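PDB 1JHS: nuclear import protein MOG1 from Saccharomyces cerevisiae, which binds the small GTPase Gsp1, the yeast Ran, and takes part in nuclear protein import and poly(A)+ mRNA export. Local coordinates for residues D69-L81 and V128-V141. The protein carries 1 engineered substitution. Sequence-based numbering, arbitrary orientation.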
loop_
_atom_site.group_PDB
_atom_site.type_symbol
_atom_site.label_atom_id
_atom_site.label_comp_id
_atom_site.label_asym_id
_atom_site.label_seq_id
_atom_site.Cartn_x
_atom_site.Cartn_y
_atom_site.Cartn_z
ATOM N N ASP A 69 -10.214 11.590 13.710
ATOM C CA ASP A 69 -10.257 10.159 13.930
ATOM C C ASP A 69 -9.327 9.444 12.953
ATOM O O ASP A 69 -9.390 9.666 11.737
ATOM C CB ASP A 69 -11.686 9.648 13.762
ATOM C CG ASP A 69 -11.799 8.163 14.007
ATOM O OD1 ASP A 69 -12.086 7.434 13.039
ATOM O OD2 ASP A 69 -11.593 7.713 15.164
ATOM N N LEU A 70 -8.472 8.586 13.499
ATOM C CA LEU A 70 -7.514 7.860 12.686
ATOM C C LEU A 70 -8.159 7.061 11.553
ATOM O O LEU A 70 -7.766 7.209 10.396
ATOM C CB LEU A 70 -6.677 6.921 13.579
ATOM C CG LEU A 70 -5.712 5.961 12.873
ATOM C CD1 LEU A 70 -4.605 6.749 12.138
ATOM C CD2 LEU A 70 -5.103 5.033 13.915
ATOM N N LYS A 71 -9.130 6.201 11.879
ATOM C CA LYS A 71 -9.785 5.389 10.845
ATOM C C LYS A 71 -10.488 6.253 9.787
ATOM O O LYS A 71 -10.494 5.930 8.600
ATOM C CB LYS A 71 -10.804 4.422 11.470
ATOM C CG LYS A 71 -11.619 3.675 10.414
ATOM C CD LYS A 71 -12.342 2.472 10.953
ATOM C CE LYS A 71 -13.079 1.730 9.840
ATOM N NZ LYS A 71 -13.882 0.599 10.416
ATOM N N GLU A 72 -11.110 7.345 10.219
ATOM C CA GLU A 72 -11.777 8.235 9.282
ATOM C C GLU A 72 -10.766 8.870 8.328
ATOM O O GLU A 72 -11.038 9.006 7.128
ATOM C CB GLU A 72 -12.551 9.324 10.036
ATOM C CG GLU A 72 -14.000 8.988 10.260
ATOM C CD GLU A 72 -14.708 10.040 11.114
ATOM O OE1 GLU A 72 -14.402 11.251 10.974
ATOM O OE2 GLU A 72 -15.574 9.638 11.927
ATOM N N ALA A 73 -9.597 9.244 8.848
ATOM C CA ALA A 73 -8.552 9.831 8.004
ATOM C C ALA A 73 -8.089 8.771 6.986
ATOM O O ALA A 73 -7.848 9.067 5.813
ATOM C CB ALA A 73 -7.368 10.290 8.861
ATOM N N TRP A 74 -7.972 7.539 7.449
ATOM C CA TRP A 74 -7.535 6.455 6.574
ATOM C C TRP A 74 -8.570 6.248 5.468
ATOM O O TRP A 74 -8.218 6.157 4.280
ATOM C CB TRP A 74 -7.337 5.180 7.400
ATOM C CG TRP A 74 -6.983 3.958 6.599
ATOM C CD1 TRP A 74 -5.727 3.573 6.182
ATOM C CD2 TRP A 74 -7.885 2.941 6.167
ATOM N NE1 TRP A 74 -5.804 2.355 5.525
ATOM C CE2 TRP A 74 -7.117 1.948 5.505
ATOM C CE3 TRP A 74 -9.283 2.761 6.277
ATOM C CZ2 TRP A 74 -7.697 0.793 4.944
ATOM C CZ3 TRP A 74 -9.856 1.606 5.715
ATOM C CH2 TRP A 74 -9.059 0.643 5.062
ATOM N N GLN A 75 -9.848 6.193 5.836
ATOM C CA GLN A 75 -10.897 6.003 4.822
ATOM C C GLN A 75 -10.857 7.097 3.770
ATOM O O GLN A 75 -11.082 6.852 2.589
ATOM C CB GLN A 75 -12.283 5.975 5.490
ATOM C CG GLN A 75 -12.462 4.781 6.438
ATOM C CD GLN A 75 -13.824 4.799 7.145
ATOM O OE1 GLN A 75 -14.174 5.773 7.826
ATOM N NE2 GLN A 75 -14.589 3.743 6.977
ATOM N N PHE A 76 -10.579 8.321 4.212
ATOM C CA PHE A 76 -10.498 9.458 3.318
ATOM C C PHE A 76 -9.382 9.235 2.298
ATOM O O PHE A 76 -9.565 9.475 1.097
ATOM C CB PHE A 76 -10.197 10.731 4.126
ATOM C CG PHE A 76 -9.940 11.952 3.270
ATOM C CD1 PHE A 76 -10.982 12.771 2.869
ATOM C CD2 PHE A 76 -8.647 12.246 2.829
ATOM C CE1 PHE A 76 -10.748 13.867 2.032
ATOM C CE2 PHE A 76 -8.402 13.344 1.988
ATOM C CZ PHE A 76 -9.453 14.150 1.591
ATOM N N HIS A 77 -8.216 8.780 2.781
ATOM C CA HIS A 77 -7.091 8.559 1.890
ATOM C C HIS A 77 -7.301 7.380 0.978
ATOM O O HIS A 77 -6.794 7.372 -0.148
ATOM C CB HIS A 77 -5.798 8.395 2.683
ATOM C CG HIS A 77 -5.302 9.682 3.261
ATOM N ND1 HIS A 77 -4.871 10.728 2.472
ATOM C CD2 HIS A 77 -5.201 10.109 4.540
ATOM C CE1 HIS A 77 -4.528 11.746 3.243
ATOM N NE2 HIS A 77 -4.718 11.397 4.504
ATOM N N VAL A 78 -8.030 6.383 1.464
ATOM C CA VAL A 78 -8.345 5.217 0.625
ATOM C C VAL A 78 -9.247 5.683 -0.531
ATOM O O VAL A 78 -9.037 5.299 -1.699
ATOM C CB VAL A 78 -9.102 4.106 1.439
ATOM C CG1 VAL A 78 -9.607 3.007 0.470
ATOM C CG2 VAL A 78 -8.151 3.442 2.444
ATOM N N GLU A 79 -10.255 6.495 -0.198
ATOM C CA GLU A 79 -11.203 6.997 -1.206
ATOM C C GLU A 79 -10.452 7.725 -2.323
ATOM O O GLU A 79 -10.727 7.510 -3.513
ATOM C CB GLU A 79 -12.237 7.929 -0.551
ATOM C CG GLU A 79 -13.301 8.502 -1.506
ATOM C CD GLU A 79 -14.219 7.445 -2.122
ATOM O OE1 GLU A 79 -14.415 6.370 -1.519
ATOM O OE2 GLU A 79 -14.770 7.696 -3.218
ATOM N N ASP A 80 -9.491 8.576 -1.957
ATOM C CA ASP A 80 -8.718 9.285 -2.984
ATOM C C ASP A 80 -8.013 8.332 -3.940
ATOM O O ASP A 80 -7.901 8.608 -5.142
ATOM C CB ASP A 80 -7.688 10.215 -2.348
ATOM C CG ASP A 80 -8.319 11.464 -1.770
ATOM O OD1 ASP A 80 -9.530 11.666 -1.970
ATOM O OD2 ASP A 80 -7.608 12.255 -1.110
ATOM N N LEU A 81 -7.514 7.217 -3.421
ATOM C CA LEU A 81 -6.833 6.233 -4.262
ATOM C C LEU A 81 -7.800 5.425 -5.137
ATOM O O LEU A 81 -7.536 5.174 -6.319
ATOM C CB LEU A 81 -6.043 5.244 -3.398
ATOM C CG LEU A 81 -4.765 5.697 -2.695
ATOM C CD1 LEU A 81 -4.431 4.685 -1.585
ATOM C CD2 LEU A 81 -3.598 5.786 -3.702
ATOM N N VAL A 128 -3.490 -0.647 2.077
ATOM C CA VAL A 128 -3.282 0.786 2.307
ATOM C C VAL A 128 -2.943 1.041 3.771
ATOM O O VAL A 128 -3.646 0.558 4.660
ATOM C CB VAL A 128 -4.544 1.609 1.975
ATOM C CG1 VAL A 128 -4.281 3.111 2.226
ATOM C CG2 VAL A 128 -4.948 1.381 0.517
ATOM N N ALA A 129 -1.870 1.792 4.014
ATOM C CA ALA A 129 -1.506 2.136 5.380
ATOM C C ALA A 129 -1.411 3.645 5.513
ATOM O O ALA A 129 -1.019 4.334 4.576
ATOM C CB ALA A 129 -0.181 1.507 5.761
ATOM N N LEU A 130 -1.804 4.153 6.681
ATOM C CA LEU A 130 -1.718 5.579 6.961
ATOM C C LEU A 130 -0.823 5.722 8.177
ATOM O O LEU A 130 -1.001 4.999 9.154
ATOM C CB LEU A 130 -3.098 6.143 7.295
ATOM C CG LEU A 130 -3.101 7.556 7.898
ATOM C CD1 LEU A 130 -2.460 8.601 6.920
ATOM C CD2 LEU A 130 -4.560 7.934 8.215
ATOM N N ILE A 131 0.155 6.623 8.099
ATOM C CA ILE A 131 1.052 6.916 9.213
ATOM C C ILE A 131 0.937 8.436 9.343
ATOM O O ILE A 131 1.393 9.169 8.466
ATOM C CB ILE A 131 2.517 6.541 8.892
ATOM C CG1 ILE A 131 2.627 5.023 8.707
ATOM C CG2 ILE A 131 3.416 6.977 10.047
ATOM C CD1 ILE A 131 3.971 4.519 8.128
ATOM N N ARG A 132 0.321 8.900 10.423
ATOM C CA ARG A 132 0.133 10.339 10.603
ATOM C C ARG A 132 1.324 11.003 11.288
ATOM O O ARG A 132 1.611 10.704 12.448
ATOM C CB ARG A 132 -1.139 10.576 11.430
ATOM C CG ARG A 132 -2.342 9.702 10.986
ATOM C CD ARG A 132 -3.674 10.358 11.366
ATOM N NE ARG A 132 -3.982 11.458 10.453
ATOM C CZ ARG A 132 -5.011 12.295 10.599
ATOM N NH1 ARG A 132 -5.837 12.175 11.634
ATOM N NH2 ARG A 132 -5.244 13.222 9.671
ATOM N N LEU A 133 2.028 11.876 10.567
ATOM C CA LEU A 133 3.145 12.617 11.149
ATOM C C LEU A 133 2.587 14.007 11.484
ATOM O O LEU A 133 2.884 15.010 10.823
ATOM C CB LEU A 133 4.294 12.721 10.155
ATOM C CG LEU A 133 4.875 11.357 9.746
ATOM C CD1 LEU A 133 6.049 11.598 8.792
ATOM C CD2 LEU A 133 5.359 10.578 10.987
ATOM N N THR A 134 1.737 14.018 12.512
ATOM C CA THR A 134 1.040 15.208 12.986
ATOM C C THR A 134 1.962 16.403 13.222
ATOM O O THR A 134 1.622 17.541 12.872
ATOM C CB THR A 134 0.270 14.846 14.264
ATOM O OG1 THR A 134 -0.532 13.679 13.994
ATOM C CG2 THR A 134 -0.613 15.985 14.700
ATOM N N GLN A 135 3.134 16.111 13.756
ATOM C CA GLN A 135 4.176 17.096 14.061
ATOM C C GLN A 135 4.652 17.852 12.809
ATOM O O GLN A 135 5.173 18.967 12.902
ATOM C CB GLN A 135 5.366 16.354 14.685
ATOM C CG GLN A 135 6.510 17.228 15.085
ATOM C CD GLN A 135 7.633 16.489 15.815
ATOM O OE1 GLN A 135 8.490 17.127 16.447
ATOM N NE2 GLN A 135 7.654 15.154 15.715
ATOM N N PHE A 136 4.485 17.235 11.641
ATOM C CA PHE A 136 4.917 17.831 10.379
ATOM C C PHE A 136 3.775 18.026 9.387
ATOM O O PHE A 136 4.019 18.212 8.194
ATOM C CB PHE A 136 5.996 16.967 9.731
ATOM C CG PHE A 136 7.155 16.677 10.639
ATOM C CD1 PHE A 136 7.406 15.386 11.060
ATOM C CD2 PHE A 136 7.967 17.710 11.106
ATOM C CE1 PHE A 136 8.447 15.108 11.945
ATOM C CE2 PHE A 136 9.021 17.442 11.999
ATOM C CZ PHE A 136 9.258 16.142 12.417
ATOM N N ASP A 137 2.549 17.959 9.887
ATOM C CA ASP A 137 1.353 18.141 9.074
ATOM C C ASP A 137 1.444 17.274 7.823
ATOM O O ASP A 137 1.141 17.721 6.716
ATOM C CB ASP A 137 1.241 19.591 8.649
ATOM C CG ASP A 137 -0.130 20.117 8.839
ATOM O OD1 ASP A 137 -0.545 20.319 10.025
ATOM O OD2 ASP A 137 -0.806 20.295 7.800
ATOM N N THR A 138 1.896 16.043 8.010
ATOM C CA THR A 138 2.022 15.133 6.887
ATOM C C THR A 138 1.330 13.813 7.187
ATOM O O THR A 138 1.505 13.259 8.265
ATOM C CB THR A 138 3.505 14.863 6.585
ATOM O OG1 THR A 138 4.143 16.091 6.206
ATOM C CG2 THR A 138 3.653 13.841 5.474
ATOM N N ASP A 139 0.529 13.334 6.234
ATOM C CA ASP A 139 -0.135 12.032 6.345
ATOM C C ASP A 139 0.626 11.154 5.334
ATOM O O ASP A 139 0.591 11.428 4.125
ATOM C CB ASP A 139 -1.617 12.106 5.920
ATOM C CG ASP A 139 -2.560 12.317 7.103
ATOM O OD1 ASP A 139 -2.083 12.192 8.267
ATOM O OD2 ASP A 139 -3.775 12.585 6.873
ATOM N N VAL A 140 1.367 10.164 5.836
ATOM C CA VAL A 140 2.103 9.254 4.943
ATOM C C VAL A 140 1.146 8.139 4.510
ATOM O O VAL A 140 0.587 7.451 5.367
ATOM C CB VAL A 140 3.275 8.596 5.652
ATOM C CG1 VAL A 140 4.035 7.670 4.665
ATOM C CG2 VAL A 140 4.198 9.678 6.226
ATOM N N VAL A 141 0.975 7.947 3.196
ATOM C CA VAL A 141 0.088 6.884 2.707
ATOM C C VAL A 141 0.927 5.859 1.928
ATOM O O VAL A 141 1.615 6.200 0.977
ATOM C CB VAL A 141 -1.063 7.440 1.819
ATOM C CG1 VAL A 141 -1.957 6.294 1.302
ATOM C CG2 VAL A 141 -1.928 8.419 2.641
#
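H77 and D139, and W74 and the backbone of V128, are joined by hydrogen bonds between helix 70-81 and the hairpin of strands 128-133 and 138-141, a worked example of how a helix laid on a sheet can be pinned by a few directed polar bonds set among apolar side chains. The two strands are neighbours in the seven-stranded antiparallel sheet, and helix 70-83 packs on one of its faces. H77 NE2 donates to D139 OD2 at 2.8 Å; the acceptor lies near the imidazole plane, while the carboxylate, met on its anti side, is turned 82° from the ring. The first torsion of H77 (chi1 -73°) sets CG anti to the carbonyl carbon, which brings NE2 to the carboxylate. W74 NE1 reaches V128 O at 2.9 Å in a nearly straight bond, approaching from above the carbonyl plane.

Charge adds a second layer within the hairpin. R132 grips D139 side-on, NE to OD1 at 3.0 Å and NH2 to OD2 on its syn lone pair, and its NH1 also donates to K67 O. A73 CB sits centrally over one guanidinium face, 3.5 Å from R132 CZ, and L70 CD1 lies alongside the arginine's methylenes. With an alanine at R132, D139 would probably lose its cationic mate and its carboxylate could turn more freely beside H77, while a gap would open against A73.

Apolar contacts fill the rest. L130 CD2 tucks against A73 CB and the helix backbone, 3.5 Å from W74 N. V141 CG2 makes a CH-pi contact over one imidazole face, 3.9 Å from the H77 centroid. Farther along, V128 packs against V78 and meets L81 tip to tip.

D139 OD2, buried, thus accepts from H77, R132 and the backbone N of V65: this convergence probably stabilises the carboxylate as an anion and ties helix, hairpin and neighbouring loop together.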